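Local coordinates for putative DNA-binding protein (Salmonella choleraesuis, PDB 2HX0), which is a trimeric PCC-domain protein that binds magnesium and possibly DNA, its cellular role being unsettled, at residues L44-W48 against A127-S131. The protein carries 2 engineered substitutions. Sequence-based numbering, arbitrary orientation.
Sequences LRAAW and ALTFS. Engineered in segment 44-48: R45 (natural residue His).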
loop_
_atom_site.group_PDB
_atom_site.type_symbol
_atom_site.label_atom_id
_atom_site.label_comp_id
_atom_site.label_asym_id
_atom_site.label_seq_id
_atom_site.Cartn_x
_atom_site.Cartn_y
_atom_site.Cartn_z
ATOM N N LEU A 44 7.127 9.322 -17.510
ATOM C CA LEU A 44 7.614 8.515 -16.397
ATOM C C LEU A 44 8.204 7.206 -16.923
ATOM O O LEU A 44 7.573 6.508 -17.719
ATOM C CB LEU A 44 6.469 8.234 -15.420
ATOM C CG LEU A 44 5.762 9.482 -14.874
ATOM C CD1 LEU A 44 4.717 9.068 -13.840
ATOM C CD2 LEU A 44 6.783 10.436 -14.261
ATOM N N ARG A 45 9.408 6.873 -16.464
ATOM C CA ARG A 45 10.092 5.664 -16.914
ATOM C C ARG A 45 10.239 4.567 -15.860
ATOM O O ARG A 45 10.615 3.447 -16.191
ATOM C CB ARG A 45 11.492 6.003 -17.445
ATOM C CG ARG A 45 11.536 7.044 -18.560
ATOM C CD ARG A 45 10.726 6.623 -19.770
ATOM N NE ARG A 45 11.207 5.385 -20.376
ATOM C CZ ARG A 45 12.357 5.261 -21.032
ATOM N NH1 ARG A 45 12.700 4.085 -21.544
ATOM N NH2 ARG A 45 13.162 6.305 -21.180
ATOM N N ALA A 46 9.954 4.879 -14.602
ATOM C CA ALA A 46 10.077 3.886 -13.533
ATOM C C ALA A 46 9.214 4.323 -12.358
ATOM O O ALA A 46 9.719 4.811 -11.349
ATOM C CB ALA A 46 11.527 3.769 -13.100
ATOM N N ALA A 47 7.908 4.123 -12.485
ATOM C CA ALA A 47 6.984 4.561 -11.457
ATOM C C ALA A 47 6.252 3.435 -10.749
ATOM O O ALA A 47 6.275 2.287 -11.187
ATOM C CB ALA A 47 5.969 5.538 -12.074
ATOM N N TRP A 48 5.617 3.775 -9.634
ATOM C CA TRP A 48 4.842 2.804 -8.871
ATOM C C TRP A 48 3.764 3.568 -8.119
ATOM O O TRP A 48 3.878 4.777 -7.920
ATOM C CB TRP A 48 5.758 2.024 -7.904
ATOM C CG TRP A 48 5.969 2.621 -6.530
ATOM C CD1 TRP A 48 5.303 2.296 -5.382
ATOM C CD2 TRP A 48 6.946 3.601 -6.161
ATOM N NE1 TRP A 48 5.806 3.010 -4.321
ATOM C CE2 TRP A 48 6.817 3.820 -4.772
ATOM C CE3 TRP A 48 7.919 4.316 -6.871
ATOM C CZ2 TRP A 48 7.628 4.724 -4.075
ATOM C CZ3 TRP A 48 8.725 5.217 -6.181
ATOM C CH2 TRP A 48 8.572 5.411 -4.794
ATOM N N ALA A 127 16.529 7.678 -11.310
ATOM C CA ALA A 127 17.792 7.020 -11.633
ATOM C C ALA A 127 17.613 5.663 -12.304
ATOM O O ALA A 127 18.593 5.025 -12.704
ATOM C CB ALA A 127 18.639 6.867 -10.366
ATOM N N LEU A 128 16.366 5.225 -12.446
ATOM C CA LEU A 128 16.095 3.923 -13.043
ATOM C C LEU A 128 15.125 3.976 -14.214
ATOM O O LEU A 128 14.461 4.981 -14.449
ATOM C CB LEU A 128 15.510 2.986 -11.981
ATOM C CG LEU A 128 16.310 2.806 -10.688
ATOM C CD1 LEU A 128 15.461 2.058 -9.671
ATOM C CD2 LEU A 128 17.602 2.048 -10.967
ATOM N N THR A 129 15.052 2.868 -14.941
ATOM C CA THR A 129 14.129 2.739 -16.059
ATOM C C THR A 129 13.548 1.337 -15.995
ATOM O O THR A 129 14.291 0.354 -15.885
ATOM C CB THR A 129 14.827 2.921 -17.426
ATOM O OG1 THR A 129 15.274 4.276 -17.563
ATOM C CG2 THR A 129 13.862 2.610 -18.561
ATOM N N PHE A 130 12.222 1.247 -16.026
ATOM C CA PHE A 130 11.542 -0.043 -16.006
ATOM C C PHE A 130 11.201 -0.435 -17.436
ATOM O O PHE A 130 10.874 0.417 -18.267
ATOM C CB PHE A 130 10.212 0.016 -15.241
ATOM C CG PHE A 130 10.342 0.208 -13.753
ATOM C CD1 PHE A 130 11.558 0.029 -13.098
ATOM C CD2 PHE A 130 9.221 0.548 -13.002
ATOM C CE1 PHE A 130 11.654 0.185 -11.712
ATOM C CE2 PHE A 130 9.299 0.707 -11.620
ATOM C CZ PHE A 130 10.520 0.525 -10.971
ATOM N N SER A 131 11.274 -1.729 -17.718
ATOM C CA SER A 131 10.909 -2.253 -19.027
ATOM C C SER A 131 10.361 -3.649 -18.782
ATOM O O SER A 131 10.473 -4.178 -17.674
ATOM C CB SER A 131 12.119 -2.311 -19.970
ATOM O OG SER A 131 13.128 -3.175 -19.480
HETATM O O HOH W 1 11.714 1.197 -20.837
#
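The carbonyl oxygen of R45 takes the backbone N-H of F130, with R45 O to F130 N at 2.7 Å and an almost straight hydrogen bond (175° at the hydrogen). T129 CA adds a longer CA-H...O contact to the same oxygen. The next residue, A46, lays its methyl over the middle of the F130 ring. This is a CH-pi contact, with A46 CB 3.6 Å from the ring centroid and 7° off the normal. F130 CG stands anti to its own carbonyl carbon (chi1 -69°), which directs the ring toward A46. At the ring edge, A47 O lies 3.4 Å from F130 CE2. The A46 methyl also packs on the L128 side chain, A46 CB to L128 CB 4.2 Å, and A46 CB lies 3.4 Å from L128 O.

R45 is an engineered residue. Its chain bends at chi2 and chi3 and runs beside T129. T129 CG2 sits over one guanidinium face, 3.5 Å from R45 NH1. A water accepts from R45 NH1 and donates to F130 O, a second link between the segments. The two carboxylate oxygens of E124 accept the backbone N-H groups, OE2 from R45 and OE1 from A46. F130 also packs on A22 of a second subunit. The contact joins the helix-to-strand turn before strand 47-56 of the main antiparallel sheet to the two-stranded hairpin 128-134/141-147 of this PCC-family trimer.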